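PDB 6QDI: PA14 domain-containing protein from Clostridium clariflavum, which probably senses plant biomass polysaccharides for a membrane-bound anti-sigma factor of the RsgI type, through two tandem calcium-binding PA14 domains. Local coordinates for residues Tyr8-Leu14 with Ser44-Trp49; Ile65-Val71 with Thr114-Lys120; Phe111-Gly115 with Trp183-Ser187. The contacts are given in a common frame with arbitrary orientation. Residues are numbered along the deposited sequence.

Contact 1 of 3, residues Tyr8-Leu14 with Ser44-Trp49; sequences YFDNIDL and SYSVRW. With CA (calcium ion), chain G.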
loop_
_atom_site.group_PDB
_atom_site.type_symbol
_atom_site.label_atom_id
_atom_site.label_comp_id
_atom_site.label_asym_id
_atom_site.label_seq_id
_atom_site.Cartn_x
_atom_site.Cartn_y
_atom_site.Cartn_z
ATOM N N TYR A 8 2.454 1.886 7.942
ATOM C CA TYR A 8 2.858 2.521 6.715
ATOM C C TYR A 8 2.927 1.507 5.589
ATOM O O TYR A 8 3.595 0.463 5.711
ATOM C CB TYR A 8 4.267 3.201 6.900
ATOM C CG TYR A 8 4.205 4.414 7.816
ATOM C CD1 TYR A 8 4.047 4.281 9.195
ATOM C CD2 TYR A 8 4.278 5.681 7.283
ATOM C CE1 TYR A 8 3.937 5.379 10.021
ATOM C CE2 TYR A 8 4.165 6.807 8.089
ATOM C CZ TYR A 8 3.981 6.652 9.453
ATOM O OH TYR A 8 3.888 7.811 10.215
ATOM N N PHE A 9 2.267 1.857 4.483
ATOM C CA PHE A 9 2.063 0.975 3.344
ATOM C C PHE A 9 2.717 1.556 2.110
ATOM O O PHE A 9 2.709 2.776 1.889
ATOM C CB PHE A 9 0.563 0.794 3.088
ATOM C CG PHE A 9 -0.154 0.141 4.250
ATOM C CD1 PHE A 9 -0.304 -1.234 4.302
ATOM C CD2 PHE A 9 -0.733 0.894 5.259
ATOM C CE1 PHE A 9 -0.955 -1.835 5.369
ATOM C CE2 PHE A 9 -1.382 0.286 6.325
ATOM C CZ PHE A 9 -1.489 -1.075 6.350
ATOM N N ASP A 10 3.237 0.678 1.269
ATOM C CA ASP A 10 4.015 1.063 0.103
ATOM C C ASP A 10 3.162 1.471 -1.087
ATOM O O ASP A 10 3.711 1.874 -2.088
ATOM C CB ASP A 10 4.956 -0.079 -0.342
ATOM C CG ASP A 10 6.441 0.302 -0.418
ATOM O OD1 ASP A 10 6.837 1.375 -0.077
ATOM O OD2 ASP A 10 7.283 -0.633 -0.677
ATOM N N ASN A 11 1.847 1.324 -1.011
ATOM C CA ASN A 11 0.929 1.654 -2.105
ATOM C C ASN A 11 -0.045 2.745 -1.673
ATOM O O ASN A 11 -0.121 3.093 -0.484
ATOM C CB ASN A 11 0.145 0.384 -2.507
ATOM C CG ASN A 11 1.061 -0.667 -3.064
ATOM O OD1 ASN A 11 1.988 -0.364 -3.810
ATOM N ND2 ASN A 11 0.737 -1.919 -2.786
ATOM N N ILE A 12 -0.852 3.250 -2.600
ATOM C CA ILE A 12 -1.836 4.312 -2.276
ATOM C C ILE A 12 -3.048 3.815 -1.510
ATOM O O ILE A 12 -3.823 4.637 -1.034
ATOM C CB ILE A 12 -2.337 5.051 -3.528
ATOM C CG1 ILE A 12 -3.125 4.159 -4.485
ATOM C CG2 ILE A 12 -1.166 5.727 -4.254
ATOM C CD1 ILE A 12 -4.048 4.926 -5.394
ATOM N N ASP A 13 -3.226 2.500 -1.391
ATOM C CA ASP A 13 -4.515 1.905 -0.993
ATOM C C ASP A 13 -4.380 1.024 0.233
ATOM O O ASP A 13 -5.123 0.043 0.362
ATOM C CB ASP A 13 -5.080 1.108 -2.178
ATOM C CG ASP A 13 -4.216 -0.087 -2.582
ATOM O OD1 ASP A 13 -3.047 -0.150 -2.103
ATOM O OD2 ASP A 13 -4.717 -0.912 -3.364
ATOM N N LEU A 14 -3.451 1.336 1.125
ATOM C CA LEU A 14 -3.360 0.611 2.413
ATOM C C LEU A 14 -3.067 -0.865 2.177
ATOM O O LEU A 14 -3.536 -1.739 2.924
ATOM C CB LEU A 14 -4.585 0.861 3.287
ATOM C CG LEU A 14 -4.890 2.341 3.540
ATOM C CD1 LEU A 14 -6.316 2.487 4.043
ATOM C CD2 LEU A 14 -3.885 2.966 4.477
ATOM N N SER A 44 4.050 7.341 -3.891
ATOM C CA SER A 44 2.773 6.616 -3.750
ATOM C C SER A 44 2.785 5.805 -2.466
ATOM O O SER A 44 3.479 4.787 -2.382
ATOM C CB SER A 44 2.482 5.743 -4.943
ATOM O OG SER A 44 3.498 4.826 -5.218
ATOM N N TYR A 45 2.068 6.239 -1.430
ATOM C CA TYR A 45 2.119 5.546 -0.145
ATOM C C TYR A 45 0.885 5.895 0.644
ATOM O O TYR A 45 0.104 6.771 0.260
ATOM C CB TYR A 45 3.441 5.863 0.631
ATOM C CG TYR A 45 3.677 7.331 0.864
ATOM C CD1 TYR A 45 3.083 7.975 1.933
ATOM C CD2 TYR A 45 4.488 8.084 0.015
ATOM C CE1 TYR A 45 3.285 9.354 2.159
ATOM C CE2 TYR A 45 4.688 9.441 0.232
ATOM C CZ TYR A 45 4.074 10.059 1.293
ATOM O OH TYR A 45 4.229 11.411 1.528
ATOM N N SER A 46 0.682 5.176 1.740
ATOM C CA SER A 46 -0.511 5.408 2.542
ATOM C C SER A 46 -0.213 4.987 3.970
ATOM O O SER A 46 0.775 4.273 4.232
ATOM C CB SER A 46 -1.733 4.685 1.936
ATOM O OG SER A 46 -1.494 3.278 1.795
ATOM N N VAL A 47 -1.027 5.462 4.902
ATOM C CA VAL A 47 -0.822 5.251 6.325
ATOM C C VAL A 47 -2.151 5.065 6.999
ATOM O O VAL A 47 -3.147 5.747 6.671
ATOM C CB VAL A 47 -0.088 6.466 6.973
ATOM C CG1 VAL A 47 0.356 6.104 8.376
ATOM C CG2 VAL A 47 1.096 6.929 6.146
ATOM N N ARG A 48 -2.191 4.148 7.978
ATOM C CA ARG A 48 -3.316 4.047 8.891
ATOM C C ARG A 48 -2.808 4.263 10.311
ATOM O O ARG A 48 -1.887 3.582 10.764
ATOM C CB ARG A 48 -4.001 2.705 8.844
ATOM C CG ARG A 48 -5.178 2.586 9.789
ATOM C CD ARG A 48 -5.820 1.221 9.778
ATOM N NE ARG A 48 -6.416 0.914 8.498
ATOM C CZ ARG A 48 -6.019 -0.042 7.665
ATOM N NH1 ARG A 48 -4.948 -0.753 7.882
ATOM N NH2 ARG A 48 -6.695 -0.208 6.510
ATOM N N TRP A 49 -3.436 5.203 11.012
ATOM C CA TRP A 49 -3.196 5.406 12.443
ATOM C C TRP A 49 -4.349 4.877 13.254
ATOM O O TRP A 49 -5.525 5.136 12.940
ATOM C CB TRP A 49 -3.006 6.893 12.778
ATOM C CG TRP A 49 -1.712 7.453 12.312
ATOM C CD1 TRP A 49 -0.516 7.362 12.928
ATOM C CD2 TRP A 49 -1.476 8.227 11.124
ATOM N NE1 TRP A 49 0.444 7.994 12.225
ATOM C CE2 TRP A 49 -0.118 8.543 11.104
ATOM C CE3 TRP A 49 -2.299 8.659 10.051
ATOM C CZ2 TRP A 49 0.445 9.274 10.086
ATOM C CZ3 TRP A 49 -1.706 9.413 9.038
ATOM C CH2 TRP A 49 -0.362 9.679 9.062
HETATM CA CA CA G . 4.804 3.328 -3.651
HETATM O O HOH W 1 6.203 3.556 -1.742
HETATM O O HOH W 2 3.224 1.906 -4.889
HETATM O O HOH W 3 -4.880 -2.249 5.329
HETATM O O HOH W 4 6.084 1.218 -3.917
#

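Contact 2 of 3, residues Ile65-Val71 with Thr114-Lys120; sequences ISRDNGV and TGNGFVK. With CA (calcium ion), chain D; EDO (1,2-ethanediol), chain C.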
loop_
_atom_site.group_PDB
_atom_site.type_symbol
_atom_site.label_atom_id
_atom_site.label_comp_id
_atom_site.label_asym_id
_atom_site.label_seq_id
_atom_site.Cartn_x
_atom_site.Cartn_y
_atom_site.Cartn_z
ATOM N N ILE A 65 -8.716 18.633 9.495
ATOM C CA ILE A 65 -7.686 17.989 8.735
ATOM C C ILE A 65 -7.205 18.886 7.612
ATOM O O ILE A 65 -7.996 19.458 6.879
ATOM C CB ILE A 65 -8.165 16.628 8.239
ATOM C CG1 ILE A 65 -8.240 15.666 9.454
ATOM C CG2 ILE A 65 -7.177 16.035 7.247
ATOM C CD1 ILE A 65 -8.565 14.218 9.262
ATOM N N SER A 66 -5.879 18.978 7.496
ATOM C CA SER A 66 -5.182 19.476 6.303
ATOM C C SER A 66 -4.572 18.257 5.637
ATOM O O SER A 66 -3.925 17.458 6.331
ATOM C CB SER A 66 -4.085 20.468 6.728
ATOM O OG SER A 66 -4.593 21.504 7.538
ATOM N N ARG A 67 -4.778 18.095 4.323
ATOM C CA ARG A 67 -4.422 16.835 3.684
ATOM C C ARG A 67 -3.931 17.046 2.257
ATOM O O ARG A 67 -4.495 17.826 1.477
ATOM C CB ARG A 67 -5.622 15.884 3.645
ATOM C CG ARG A 67 -6.792 16.396 2.794
ATOM C CD ARG A 67 -8.015 15.541 2.800
ATOM N NE ARG A 67 -9.031 16.051 1.903
ATOM C CZ ARG A 67 -9.154 15.758 0.626
ATOM N NH1 ARG A 67 -10.173 16.262 -0.055
ATOM N NH2 ARG A 67 -8.289 14.936 0.024
ATOM N N ASP A 68 -2.970 16.200 1.898
ATOM C CA ASP A 68 -2.558 16.017 0.495
ATOM C C ASP A 68 -2.040 14.589 0.496
ATOM O O ASP A 68 -0.945 14.384 1.001
ATOM C CB ASP A 68 -1.529 17.049 0.106
ATOM C CG ASP A 68 -1.017 16.858 -1.276
ATOM O OD1 ASP A 68 -1.275 15.783 -1.881
ATOM O OD2 ASP A 68 -0.305 17.786 -1.788
ATOM N N ASN A 69 -2.779 13.555 0.051
ATOM C CA ASN A 69 -4.057 13.618 -0.624
ATOM C C ASN A 69 -5.228 13.176 0.266
ATOM O O ASN A 69 -5.734 14.002 1.030
ATOM C CB ASN A 69 -3.992 12.809 -1.934
ATOM C CG ASN A 69 -3.079 13.473 -2.937
ATOM O OD1 ASN A 69 -1.912 13.087 -3.087
ATOM N ND2 ASN A 69 -3.567 14.558 -3.532
ATOM N N GLY A 70 -5.673 11.939 0.190
ATOM C CA GLY A 70 -6.943 11.574 0.814
ATOM C C GLY A 70 -6.843 11.268 2.295
ATOM O O GLY A 70 -5.815 10.804 2.783
ATOM N N VAL A 71 -7.952 11.504 3.008
ATOM C CA VAL A 71 -8.091 11.145 4.417
ATOM C C VAL A 71 -9.474 10.617 4.708
ATOM O O VAL A 71 -10.476 11.122 4.157
ATOM C CB VAL A 71 -7.785 12.346 5.344
ATOM C CG1 VAL A 71 -8.330 12.185 6.773
ATOM C CG2 VAL A 71 -6.305 12.677 5.321
ATOM N N THR A 114 1.203 10.843 -5.620
ATOM C CA THR A 114 2.181 11.732 -6.295
ATOM C C THR A 114 2.284 13.096 -5.633
ATOM O O THR A 114 1.370 13.580 -4.941
ATOM C CB THR A 114 1.966 11.917 -7.808
ATOM O OG1 THR A 114 0.892 12.823 -8.096
ATOM C CG2 THR A 114 1.760 10.587 -8.498
ATOM N N GLY A 115 3.418 13.732 -5.865
ATOM C CA GLY A 115 3.653 15.081 -5.395
ATOM C C GLY A 115 3.827 15.151 -3.899
ATOM O O GLY A 115 4.195 14.185 -3.229
ATOM N N ASN A 116 3.584 16.339 -3.380
ATOM C CA ASN A 116 3.684 16.597 -1.965
ATOM C C ASN A 116 2.749 15.650 -1.201
ATOM O O ASN A 116 1.671 15.287 -1.683
ATOM C CB ASN A 116 3.257 18.044 -1.675
ATOM C CG ASN A 116 3.834 18.611 -0.368
ATOM O OD1 ASN A 116 4.480 17.920 0.431
ATOM N ND2 ASN A 116 3.559 19.895 -0.145
ATOM N N GLY A 117 3.145 15.325 0.023
ATOM C CA GLY A 117 2.332 14.580 0.958
ATOM C C GLY A 117 2.367 15.268 2.312
ATOM O O GLY A 117 3.434 15.565 2.809
ATOM N N PHE A 118 1.181 15.517 2.884
ATOM C CA PHE A 118 1.090 16.074 4.219
ATOM C C PHE A 118 -0.253 15.686 4.838
ATOM O O PHE A 118 -1.237 15.488 4.126
ATOM C CB PHE A 118 1.338 17.590 4.254
ATOM C CG PHE A 118 0.485 18.421 3.340
ATOM C CD1 PHE A 118 -0.837 18.716 3.661
ATOM C CD2 PHE A 118 1.045 19.014 2.220
ATOM C CE1 PHE A 118 -1.607 19.541 2.842
ATOM C CE2 PHE A 118 0.288 19.869 1.419
ATOM C CZ PHE A 118 -1.024 20.115 1.716
ATOM N N VAL A 119 -0.285 15.661 6.169
ATOM C CA VAL A 119 -1.503 15.409 6.894
ATOM C C VAL A 119 -1.318 15.938 8.314
ATOM O O VAL A 119 -0.320 15.636 8.991
ATOM C CB VAL A 119 -1.919 13.934 6.852
ATOM C CG1 VAL A 119 -0.889 12.970 7.387
ATOM C CG2 VAL A 119 -3.246 13.726 7.557
ATOM N N LYS A 120 -2.275 16.721 8.765
ATOM C CA LYS A 120 -2.232 17.333 10.089
ATOM C C LYS A 120 -3.606 17.272 10.718
ATOM O O LYS A 120 -4.577 17.722 10.094
ATOM C CB LYS A 120 -1.813 18.823 9.950
ATOM C CG LYS A 120 -1.602 19.613 11.203
ATOM C CD LYS A 120 -0.996 20.993 10.881
ATOM C CE LYS A 120 -1.187 22.077 11.922
ATOM N NZ LYS A 120 -0.263 23.185 11.613
HETATM CA CA CA D . 0.090 14.494 -3.252
HETATM C C1 EDO C . -0.286 17.225 -5.115
HETATM O O1 EDO C . 0.606 16.774 -4.073
HETATM C C2 EDO C . -0.615 16.042 -6.046
HETATM O O2 EDO C . -1.247 15.093 -5.231
#

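Contact 3 of 3, residues Phe111-Gly115 with Trp183-Ser187; sequences FNNTG and WGVGS. With CA (calcium ion), chain D.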
loop_
_atom_site.group_PDB
_atom_site.type_symbol
_atom_site.label_atom_id
_atom_site.label_comp_id
_atom_site.label_asym_id
_atom_site.label_seq_id
_atom_site.Cartn_x
_atom_site.Cartn_y
_atom_site.Cartn_z
ATOM N N PHE A 111 -3.627 8.838 2.266
ATOM C CA PHE A 111 -2.763 8.481 1.154
ATOM C C PHE A 111 -2.141 9.656 0.471
ATOM O O PHE A 111 -2.739 10.740 0.398
ATOM C CB PHE A 111 -3.463 7.551 0.121
ATOM C CG PHE A 111 -4.487 8.212 -0.783
ATOM C CD1 PHE A 111 -4.110 8.782 -1.997
ATOM C CD2 PHE A 111 -5.827 8.233 -0.452
ATOM C CE1 PHE A 111 -5.036 9.346 -2.844
ATOM C CE2 PHE A 111 -6.762 8.783 -1.317
ATOM C CZ PHE A 111 -6.389 9.350 -2.505
ATOM N N ASN A 112 -0.973 9.414 -0.122
ATOM C CA ASN A 112 -0.335 10.309 -1.082
ATOM C C ASN A 112 -0.327 9.637 -2.430
ATOM O O ASN A 112 0.171 8.517 -2.559
ATOM C CB ASN A 112 1.068 10.706 -0.684
ATOM C CG ASN A 112 1.588 11.835 -1.549
ATOM O OD1 ASN A 112 0.786 12.557 -2.120
ATOM N ND2 ASN A 112 2.912 12.011 -1.653
ATOM N N ASN A 113 -0.842 10.329 -3.454
ATOM C CA ASN A 113 -0.854 9.843 -4.830
ATOM C C ASN A 113 -0.127 10.872 -5.713
ATOM O O ASN A 113 -0.775 11.627 -6.439
ATOM C CB ASN A 113 -2.277 9.629 -5.294
ATOM C CG ASN A 113 -2.370 9.045 -6.689
ATOM O OD1 ASN A 113 -1.419 8.610 -7.286
ATOM N ND2 ASN A 113 -3.557 9.014 -7.186
ATOM N N THR A 114 1.203 10.843 -5.620
ATOM C CA THR A 114 2.181 11.732 -6.295
ATOM C C THR A 114 2.284 13.096 -5.633
ATOM O O THR A 114 1.370 13.580 -4.941
ATOM C CB THR A 114 1.966 11.917 -7.808
ATOM O OG1 THR A 114 0.892 12.823 -8.096
ATOM C CG2 THR A 114 1.760 10.587 -8.498
ATOM N N GLY A 115 3.418 13.732 -5.865
ATOM C CA GLY A 115 3.653 15.081 -5.395
ATOM C C GLY A 115 3.827 15.151 -3.899
ATOM O O GLY A 115 4.195 14.185 -3.229
ATOM N N TRP A 183 0.302 2.134 -7.578
ATOM C CA TRP A 183 1.003 3.399 -7.561
ATOM C C TRP A 183 0.056 4.592 -7.743
ATOM O O TRP A 183 0.540 5.722 -7.777
ATOM C CB TRP A 183 2.048 3.468 -8.675
ATOM C CG TRP A 183 3.098 2.392 -8.669
ATOM C CD1 TRP A 183 4.240 2.371 -7.926
ATOM C CD2 TRP A 183 3.123 1.219 -9.500
ATOM N NE1 TRP A 183 4.954 1.215 -8.204
ATOM C CE2 TRP A 183 4.303 0.516 -9.183
ATOM C CE3 TRP A 183 2.287 0.711 -10.498
ATOM C CZ2 TRP A 183 4.684 -0.667 -9.863
ATOM C CZ3 TRP A 183 2.628 -0.480 -11.111
ATOM C CH2 TRP A 183 3.813 -1.137 -10.798
ATOM N N GLY A 184 -1.243 4.369 -7.920
ATOM C CA GLY A 184 -2.086 5.460 -8.400
ATOM C C GLY A 184 -1.552 5.930 -9.725
ATOM O O GLY A 184 -1.364 5.126 -10.643
ATOM N N VAL A 185 -1.299 7.216 -9.849
ATOM C CA VAL A 185 -0.745 7.790 -11.063
ATOM C C VAL A 185 0.774 7.991 -10.955
ATOM O O VAL A 185 1.391 8.568 -11.867
ATOM C CB VAL A 185 -1.488 9.068 -11.511
ATOM C CG1 VAL A 185 -2.903 8.712 -11.893
ATOM C CG2 VAL A 185 -1.409 10.150 -10.459
ATOM N N GLY A 186 1.391 7.470 -9.900
ATOM C CA GLY A 186 2.847 7.502 -9.763
ATOM C C GLY A 186 3.556 6.424 -10.605
ATOM O O GLY A 186 2.929 5.564 -11.196
ATOM N N SER A 187 4.874 6.542 -10.602
ATOM C CA SER A 187 5.726 5.583 -11.285
ATOM C C SER A 187 6.422 4.685 -10.286
ATOM O O SER A 187 6.387 4.920 -9.077
ATOM C CB SER A 187 6.742 6.324 -12.149
ATOM O OG SER A 187 6.042 7.042 -13.132
HETATM CA CA CA D . 0.090 14.494 -3.252
#

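Contact 1 of 3, residues Tyr8-Leu14 with Ser44-Trp49
A calcium ion clamps the two segments where their pairing ends. It is held by Asp10 O (2.4 Å) and by Ser44 through both its O (2.3 Å) and OG (2.5 Å), with three waters and the carboxylate of Asp42 completing the shell. The Asp10 side chain works at second hand: its OD1 accepts a 2.8 Å hydrogen bond from calcium-bound water 1 and another from the backbone N of Arg40. Away from the metal, Ser46 OG donates to Asn11 O (2.7 Å) and accepts from Leu14 N (2.8 Å). A small hydroxyl that can both give and accept suits pinning the turn that follows the first strand. That strand pairs antiparallel with the second through Phe9 N to Ser46 O (2.9 Å) and Ser46 N to Phe9 O (3.1 Å). Water 3 bridges Leu14 O and Arg48 NH1, while Arg48 NE forms a salt bridge with Glu109. On the face bearing Tyr8 and Val47, Val47 CG1 makes a CH-pi contact 3.8 Å from the Tyr8 ring centroid. Tyr8 OH and Trp49 NE1 both hydrogen-bond to Asp23 OD2. This antiparallel pairing of strands 4-9 and 44-53, calcium-bound at its end, belongs to the first PA14 domain's beta-sandwich.

Contact 2 of 3, residues Ile65-Val71 with Thr114-Lys120
This is an antiparallel strand pairing whose open end becomes a calcium site, in the first PA14 domain's sheet that joins strands 59-68 and 117-125. The short strands 65-68 and 117-120 run at 168° with axes 4.7 Å apart. Ser66 and Lys120 exchange hydrogen bonds (Ser66 N to Lys120 O 3.2 Å, Lys120 N to Ser66 O 3.0 Å), as do Asp68 and Phe118 (Asp68 N to Phe118 O 2.9 Å, Phe118 N to Asp68 O 3.1 Å). Beside the second pair, Asp68 CB lies 3.5 Å from the centroid of the Phe118 ring, a CH-pi contact that packs the acid's aliphatic part. Its OD1 binds calcium at 2.3 Å, joined by Asn69 OD1 (2.5 Å), Thr114 O (2.3 Å), Asn116 O (2.4 Å) and Asn112. The Asp68-Asn69 peptide is cis, which brings both side chains to one metal, resembling the Asp-cis-Asp motif of sugar-binding PA14 adhesins, with asparagine second. O1 and O2 of an ethanediol, probably from the crystallisation liquor, each bind the ion at 2.5 Å, consistent with a site for vicinal sugar hydroxyls; Asn69 ND2 donates to O2 (2.9 Å). Gly115, with positive phi, lies against this diol, where a CB would clash with O1. Asn69 and Gly70 form a classic beta bulge opposite Phe111. Beyond it, Val71 CG2 meets Val119 CG2 at 3.9 Å, branched apolar groups packing beside Tyr110.

Contact 3 of 3, residues Phe111-Gly115 with Trp183-Ser187
Here the calcium loop of the first PA14 domain meets a beta turn of the second, so the contact belongs to the interface between the tandem domains. One polar link joins the segments: Val185 N donates to Asn113 OD1 at 2.9 Å with an angle of 160° at the hydrogen. The asparagine's other end, ND2, is hydrogen-bonded to Asn86, so its amide ties the incoming turn to its own domain. The turn is type II', running from Trp183 to Gly186 and closed by Gly186 N to Trp183 O (2.9 Å). Gly184 suits its second position on two counts: its phi is 58°, and a CB there would clash with Asn113 OD1. Next to this link Thr114 packs its methyl, with CG2 3.4 Å from Gly186 N and 3.8 Å from Val185 CG2, a small apolar patch on a modest interface of 177 Å². The threonine hydroxyl is occupied within its own segment, OG1 donating to Asn113 O at 2.6 Å. On the metal side, calcium takes Asn112 OD1 (2.4 Å) and Thr114 O (2.3 Å), while Asn112 ND2 donates to Gly115 O (3.0 Å) and braces the loop. The Trp183 ring leads away from this segment and reaches the Asp42 and Ser44 side chains of the other calcium site.

How the contacts relate
Strand 104-113 connects the three contacts, whose centres lie 10 to 12 Å apart. Its residue Asn112 probably hydrogen-bonds through N to Tyr45 O of contact 1 (2.9 Å), while Phe111 O probably accepts from Asn69 N of contact 2 (2.8 Å). Contacts 2 and 3 share Thr114, Gly115 and one calcium, which Asn112 of contact 3 helps to bind. The ion of contact 1 is a separate site 12.1 Å from it, between the two CA atoms. Ser44 CB of contact 1 also touches Trp183 O (3.4 Å), so the second domain's turn packs near both metals. Trp49 CH2 of contact 1 meets Val119 CG1 of contact 2 at 3.7 Å, joining the two sheets.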